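Local coordinates for protein Tube (Drosophila melanogaster, PDB 1D2Z) that recruits the kinase Pelle to the plasma membrane through its Death domain and so relays the Toll signal that sets embryonic dorsoventral polarity, at residues G42-V45 against Q46-S49; L54-P57 against A58-K62; S3-S6 against R7-L11. All coordinates share one frame; numbering follows the deposited sequence.

Contact 1: residues G42-V45 against Q46-S49; sequences GMDV and QACS
S49 turns its hydroxyl back onto the chain it has just left: OG donates to the carbonyl oxygen of V45 at 2.7 Å. With OG beside its own backbone N (chi1 -63°), the hydroxyl stands above the plane of that carbonyl, 41° out of it and off any lone pair. The same V45 O takes a second, weak bond from C48 N at 3.2 Å. C48 N has a shorter bond to D44 O, 2.9 Å, approaching almost in line with the C=O. C48 N is thus divided between D44 O, four residues back, and, weakly, V45 O, three back, consistent with a weakly bonded helical turn. With CG anti to the backbone N (chi1 -177°), the carboxylate of D44 is carried to the methyl of A47, CG to CB 3.5 Å. On the buried flank C48 SG is 4.4 Å from M43 CB, a looser apolar touch.

In the second shell, V109 of helix 107-116 packs on M43, V45, C48 and S49. The hydroxyl of S49 is also hydrogen-bonded to T106 OG1, while Q46 OE1 takes its bond from N8 ND2. D44 is the centre of an inverse gamma turn, V45 N bonding weakly to M43 O, and this tight bend leads into helix 45-49, one of the short helices of the Death-domain helical bundle.

Contact 2: residues L54-P57 against A58-K62; sequences LNFP and AEIKK
N55 caps helix 56-59 in this Death domain: from the N-cap position its OD1 accepts from A58 N at 3.1 Å. The N-H points nearly straight at OD1 (159°), but the donor sits above the amide plane. With CG anti to the backbone N (chi1 -171°), the amide of N55 rests on the A58 methyl. Backbone bonds from E59 N to N55 O, 2.9 Å, and from I60 N to F56 O, 3.0 Å, complete the turn.

The tight part is F56 against I60. I60 CG2 lies over one face of the ring, 3.7 Å from its centroid and 18° off the normal, a CH-pi contact; L113 and Q116 of helix 107-116 touch the ring. Were F56 an alanine, I60 CG2 would probably lose the ring face it rests on, and a gap would open beside L113 and Q116.

Between the segments L54 CD2 meets E59 CG lightly, at 4.0 Å, though M43 and C48 cover both side chains. The solvent side holds exposed N55 and K62: K62 NZ forms a salt bridge with E59 OE1 at 2.9 Å, and a water joins N55 N to E59 OE2, donating to that carboxylate oxygen at 2.9 Å.

Contact 3: residues S3-S6 against R7-L11; sequences SKYS and RNTEL
A chi1 of -58° sets T9 OG1 beside its own backbone N and CG2 beside the carbonyl carbon, which sends OG1 to the S6 amide and CG2 to the Y5 ring. OG1 receives the backbone N-H of S6 at 3.0 Å in a nearly straight bond (167°), while CG2 comes obliquely to the Y5 ring, 3.9 Å from CD1. In S6 a chi1 of 79° puts OG between the backbone N and the carbonyl carbon, from where it reaches N8 N at 3.3 Å, a weak bond, its N-H pointing well off the line to OG.

The backbone gives independent evidence for the bend. T9 N donates to S6 O at 3.0 Å, closing a type I beta turn from S6 to T9; the donor stands well above the plane of that carbonyl, away from its lone pairs. Upstream, S3 OG donates to Y5 O at 2.9 Å.

Other parts of the domain hold the far ends: Y5 OH is hydrogen-bonded to D18, its ring meets F130 edge-to-face, and R7 forms a salt bridge with E133.

S6 and T9 are therefore joined twice, N-H to hydroxyl in one direction and N-H to carbonyl in the other. This reciprocal pairing is consistent with a turn held partly by its own polar groups and partly by the backbone bonds of R7 with G108 and T9 with V107.

In the fold
From the N terminus, contact 3 comes first and closes a beta turn in the segment leading to helix 16-27. After helices 16-27 and 31-38, contact 1 closes the turn that opens helix 45-49, and contact 2 then caps helix 56-59. The three are in series, and none nests within or crosses another. Contact 1 touches both others: the N8 to Q46 bond and the packing of R7 CD on S49 O tie it to contact 3, while the K62 to G42 bond and E59 against M43 and C48 tie it to contact 2. Contacts 2 and 3 stay about 8 Å apart at their nearest atoms, yet all three meet helix 107-116.

Contact 1: residues G42-V45 against Q46-S49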
loop_
_atom_site.group_PDB
_atom_site.type_symbol
_atom_site.label_atom_id
_atom_site.label_comp_id
_atom_site.label_asym_id
_atom_site.label_seq_id
_atom_site.Cartn_x
_atom_site.Cartn_y
_atom_site.Cartn_z
ATOM N N GLY B 42 2.659 17.328 -16.871
ATOM C CA GLY B 42 3.710 17.567 -17.845
ATOM C C GLY B 42 5.069 16.931 -17.628
ATOM O O GLY B 42 6.099 17.591 -17.791
ATOM N N MET B 43 5.082 15.654 -17.268
ATOM C CA MET B 43 6.337 14.943 -17.066
ATOM C C MET B 43 6.898 14.445 -18.392
ATOM O O MET B 43 6.147 14.108 -19.309
ATOM C CB MET B 43 6.139 13.708 -16.184
ATOM C CG MET B 43 5.918 13.953 -14.711
ATOM S SD MET B 43 5.850 12.361 -13.863
ATOM C CE MET B 43 4.156 11.868 -14.212
ATOM N N ASP B 44 8.224 14.409 -18.481
ATOM C CA ASP B 44 8.903 13.873 -19.651
ATOM C C ASP B 44 9.026 12.414 -19.212
ATOM O O ASP B 44 10.048 11.993 -18.670
ATOM C CB ASP B 44 10.284 14.525 -19.815
ATOM C CG ASP B 44 11.028 14.050 -21.064
ATOM O OD1 ASP B 44 10.618 13.041 -21.683
ATOM O OD2 ASP B 44 12.044 14.691 -21.418
ATOM N N VAL B 45 7.921 11.688 -19.365
ATOM C CA VAL B 45 7.795 10.288 -18.972
ATOM C C VAL B 45 8.992 9.383 -19.217
ATOM O O VAL B 45 9.435 8.687 -18.305
ATOM C CB VAL B 45 6.537 9.658 -19.602
ATOM C CG1 VAL B 45 6.483 8.173 -19.319
ATOM C CG2 VAL B 45 5.304 10.328 -19.048
ATOM N N GLN B 46 9.501 9.375 -20.444
ATOM C CA GLN B 46 10.644 8.533 -20.775
ATOM C C GLN B 46 11.878 8.904 -19.954
ATOM O O GLN B 46 12.574 8.030 -19.440
ATOM C CB GLN B 46 10.939 8.592 -22.279
ATOM C CG GLN B 46 9.881 7.890 -23.145
ATOM C CD GLN B 46 9.777 6.392 -22.861
ATOM O OE1 GLN B 46 10.788 5.710 -22.685
ATOM N NE2 GLN B 46 8.551 5.878 -22.817
ATOM N N ALA B 47 12.107 10.203 -19.791
ATOM C CA ALA B 47 13.242 10.695 -19.020
ATOM C C ALA B 47 13.068 10.423 -17.520
ATOM O O ALA B 47 14.050 10.271 -16.798
ATOM C CB ALA B 47 13.437 12.182 -19.269
ATOM N N CYS B 48 11.815 10.346 -17.071
ATOM C CA CYS B 48 11.496 10.098 -15.665
ATOM C C CYS B 48 11.344 8.620 -15.304
ATOM O O CYS B 48 11.240 8.284 -14.123
ATOM C CB CYS B 48 10.203 10.825 -15.280
ATOM S SG CYS B 48 10.308 12.623 -15.168
ATOM N N SER B 49 11.343 7.746 -16.310
ATOM C CA SER B 49 11.165 6.305 -16.101
ATOM C C SER B 49 12.290 5.554 -15.393
ATOM O O SER B 49 12.026 4.619 -14.627
ATOM C CB SER B 49 10.860 5.608 -17.430
ATOM O OG SER B 49 9.638 6.060 -17.989
#

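Contact 2: residues L54-P57 against A58-K62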
loop_
_atom_site.group_PDB
_atom_site.type_symbol
_atom_site.label_atom_id
_atom_site.label_comp_id
_atom_site.label_asym_id
_atom_site.label_seq_id
_atom_site.Cartn_x
_atom_site.Cartn_y
_atom_site.Cartn_z
ATOM N N LEU B 54 12.804 10.207 -11.534
ATOM C CA LEU B 54 11.628 11.035 -11.294
ATOM C C LEU B 54 11.801 11.828 -10.004
ATOM O O LEU B 54 11.551 11.318 -8.913
ATOM C CB LEU B 54 10.349 10.184 -11.238
ATOM C CG LEU B 54 8.985 10.863 -11.462
ATOM C CD1 LEU B 54 7.904 9.804 -11.546
ATOM C CD2 LEU B 54 8.651 11.855 -10.362
ATOM N N ASN B 55 12.279 13.061 -10.135
ATOM C CA ASN B 55 12.461 13.945 -8.984
ATOM C C ASN B 55 11.077 14.537 -8.729
ATOM O O ASN B 55 10.660 15.457 -9.430
ATOM C CB ASN B 55 13.456 15.059 -9.327
ATOM C CG ASN B 55 13.853 15.890 -8.112
ATOM O OD1 ASN B 55 13.012 16.284 -7.305
ATOM N ND2 ASN B 55 15.143 16.160 -7.985
ATOM N N PHE B 56 10.364 13.980 -7.753
ATOM C CA PHE B 56 9.010 14.425 -7.424
ATOM C C PHE B 56 8.891 15.920 -7.110
ATOM O O PHE B 56 8.001 16.591 -7.633
ATOM C CB PHE B 56 8.428 13.583 -6.284
ATOM C CG PHE B 56 6.990 13.884 -5.984
ATOM C CD1 PHE B 56 5.985 13.453 -6.842
ATOM C CD2 PHE B 56 6.636 14.598 -4.842
ATOM C CE1 PHE B 56 4.654 13.727 -6.569
ATOM C CE2 PHE B 56 5.305 14.874 -4.562
ATOM C CZ PHE B 56 4.313 14.438 -5.426
ATOM N N PRO B 57 9.750 16.449 -6.216
ATOM C CA PRO B 57 9.686 17.875 -5.880
ATOM C C PRO B 57 9.888 18.764 -7.111
ATOM O O PRO B 57 9.200 19.764 -7.275
ATOM C CB PRO B 57 10.827 18.034 -4.875
ATOM C CG PRO B 57 10.820 16.717 -4.176
ATOM C CD PRO B 57 10.708 15.757 -5.332
ATOM N N ALA B 58 10.810 18.380 -7.987
ATOM C CA ALA B 58 11.062 19.157 -9.196
ATOM C C ALA B 58 9.885 19.054 -10.169
ATOM O O ALA B 58 9.439 20.063 -10.723
ATOM C CB ALA B 58 12.349 18.700 -9.865
ATOM N N GLU B 59 9.350 17.844 -10.323
ATOM C CA GLU B 59 8.228 17.605 -11.230
ATOM C C GLU B 59 6.918 18.303 -10.867
ATOM O O GLU B 59 6.172 18.717 -11.758
ATOM C CB GLU B 59 7.971 16.102 -11.399
ATOM C CG GLU B 59 9.055 15.348 -12.163
ATOM C CD GLU B 59 9.342 15.934 -13.540
ATOM O OE1 GLU B 59 8.395 16.362 -14.235
ATOM O OE2 GLU B 59 10.527 15.960 -13.932
ATOM N N ILE B 60 6.642 18.451 -9.573
ATOM C CA ILE B 60 5.396 19.077 -9.134
ATOM C C ILE B 60 5.315 20.597 -9.266
ATOM O O ILE B 60 4.248 21.186 -9.067
ATOM C CB ILE B 60 5.009 18.644 -7.708
ATOM C CG1 ILE B 60 6.089 19.054 -6.706
ATOM C CG2 ILE B 60 4.759 17.141 -7.683
ATOM C CD1 ILE B 60 5.804 18.618 -5.280
ATOM N N LYS B 61 6.430 21.228 -9.625
ATOM C CA LYS B 61 6.457 22.678 -9.813
ATOM C C LYS B 61 5.514 23.023 -10.967
ATOM O O LYS B 61 4.928 24.106 -11.006
ATOM C CB LYS B 61 7.879 23.156 -10.125
ATOM C CG LYS B 61 8.882 22.873 -9.016
ATOM C CD LYS B 61 10.232 23.505 -9.307
ATOM C CE LYS B 61 11.257 23.174 -8.223
ATOM N NZ LYS B 61 10.849 23.674 -6.878
ATOM N N LYS B 62 5.342 22.065 -11.875
ATOM C CA LYS B 62 4.461 22.220 -13.025
ATOM C C LYS B 62 3.017 21.882 -12.658
ATOM O O LYS B 62 2.134 21.881 -13.516
ATOM C CB LYS B 62 4.951 21.340 -14.176
ATOM C CG LYS B 62 6.271 21.822 -14.778
ATOM C CD LYS B 62 6.855 20.832 -15.773
ATOM C CE LYS B 62 7.329 19.564 -15.081
ATOM N NZ LYS B 62 8.001 18.631 -16.026
HETATM O O HOH W 1 12.521 14.295 -12.718
#

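Contact 3: residues S3-S6 against R7-L11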
loop_
_atom_site.group_PDB
_atom_site.type_symbol
_atom_site.label_atom_id
_atom_site.label_comp_id
_atom_site.label_asym_id
_atom_site.label_seq_id
_atom_site.Cartn_x
_atom_site.Cartn_y
_atom_site.Cartn_z
ATOM N N SER B 3 12.571 -9.939 -17.240
ATOM C CA SER B 3 11.285 -9.465 -16.747
ATOM C C SER B 3 10.258 -9.281 -17.861
ATOM O O SER B 3 10.613 -9.105 -19.029
ATOM C CB SER B 3 11.475 -8.139 -16.010
ATOM O OG SER B 3 12.079 -7.170 -16.849
ATOM N N LYS B 4 8.981 -9.301 -17.484
ATOM C CA LYS B 4 7.887 -9.125 -18.434
ATOM C C LYS B 4 7.862 -7.715 -19.020
ATOM O O LYS B 4 7.554 -7.528 -20.201
ATOM C CB LYS B 4 6.543 -9.431 -17.765
ATOM C CG LYS B 4 6.403 -10.869 -17.290
ATOM C CD LYS B 4 4.997 -11.168 -16.782
ATOM C CE LYS B 4 4.687 -10.431 -15.488
ATOM N NZ LYS B 4 3.349 -10.803 -14.951
ATOM N N TYR B 5 8.211 -6.725 -18.202
ATOM C CA TYR B 5 8.201 -5.341 -18.658
ATOM C C TYR B 5 9.452 -4.589 -18.234
ATOM O O TYR B 5 10.236 -5.067 -17.415
ATOM C CB TYR B 5 6.965 -4.612 -18.106
ATOM C CG TYR B 5 5.661 -5.359 -18.306
ATOM C CD1 TYR B 5 5.065 -5.442 -19.564
ATOM C CD2 TYR B 5 5.037 -6.008 -17.240
ATOM C CE1 TYR B 5 3.882 -6.157 -19.757
ATOM C CE2 TYR B 5 3.856 -6.726 -17.422
ATOM C CZ TYR B 5 3.285 -6.796 -18.683
ATOM O OH TYR B 5 2.119 -7.507 -18.875
ATOM N N SER B 6 9.639 -3.410 -18.812
ATOM C CA SER B 6 10.770 -2.562 -18.473
ATOM C C SER B 6 10.210 -1.236 -17.958
ATOM O O SER B 6 9.017 -0.956 -18.108
ATOM C CB SER B 6 11.654 -2.321 -19.699
ATOM O OG SER B 6 11.103 -1.328 -20.544
ATOM N N ARG B 7 11.068 -0.425 -17.352
ATOM C CA ARG B 7 10.654 0.868 -16.824
ATOM C C ARG B 7 10.049 1.764 -17.897
ATOM O O ARG B 7 9.199 2.601 -17.605
ATOM C CB ARG B 7 11.844 1.582 -16.178
ATOM C CG ARG B 7 12.134 1.149 -14.758
ATOM C CD ARG B 7 13.484 1.675 -14.285
ATOM N NE ARG B 7 13.480 2.023 -12.864
ATOM C CZ ARG B 7 13.173 1.184 -11.879
ATOM N NH1 ARG B 7 12.838 -0.068 -12.148
ATOM N NH2 ARG B 7 13.206 1.599 -10.618
ATOM N N ASN B 8 10.479 1.559 -19.140
ATOM C CA ASN B 8 10.009 2.352 -20.271
ATOM C C ASN B 8 8.721 1.850 -20.917
ATOM O O ASN B 8 8.174 2.505 -21.801
ATOM C CB ASN B 8 11.115 2.458 -21.322
ATOM C CG ASN B 8 12.371 3.093 -20.772
ATOM O OD1 ASN B 8 13.273 2.402 -20.301
ATOM N ND2 ASN B 8 12.425 4.420 -20.800
ATOM N N THR B 9 8.250 0.685 -20.491
ATOM C CA THR B 9 7.017 0.121 -21.029
ATOM C C THR B 9 5.832 0.974 -20.586
ATOM O O THR B 9 5.665 1.242 -19.397
ATOM C CB THR B 9 6.805 -1.307 -20.516
ATOM O OG1 THR B 9 7.926 -2.111 -20.894
ATOM C CG2 THR B 9 5.517 -1.907 -21.078
ATOM N N GLU B 10 5.028 1.424 -21.544
ATOM C CA GLU B 10 3.860 2.237 -21.225
ATOM C C GLU B 10 2.796 1.369 -20.565
ATOM O O GLU B 10 2.646 0.197 -20.908
ATOM C CB GLU B 10 3.309 2.897 -22.484
ATOM C CG GLU B 10 4.310 3.813 -23.170
ATOM C CD GLU B 10 3.752 4.473 -24.416
ATOM O OE1 GLU B 10 3.024 3.800 -25.177
ATOM O OE2 GLU B 10 4.048 5.666 -24.636
ATOM N N LEU B 11 2.076 1.942 -19.601
ATOM C CA LEU B 11 1.041 1.206 -18.880
ATOM C C LEU B 11 -0.014 0.607 -19.805
ATOM O O LEU B 11 -0.518 -0.485 -19.545
ATOM C CB LEU B 11 0.383 2.091 -17.815
ATOM C CG LEU B 11 1.313 2.616 -16.713
ATOM C CD1 LEU B 11 0.501 3.380 -15.676
ATOM C CD2 LEU B 11 2.059 1.459 -16.063
#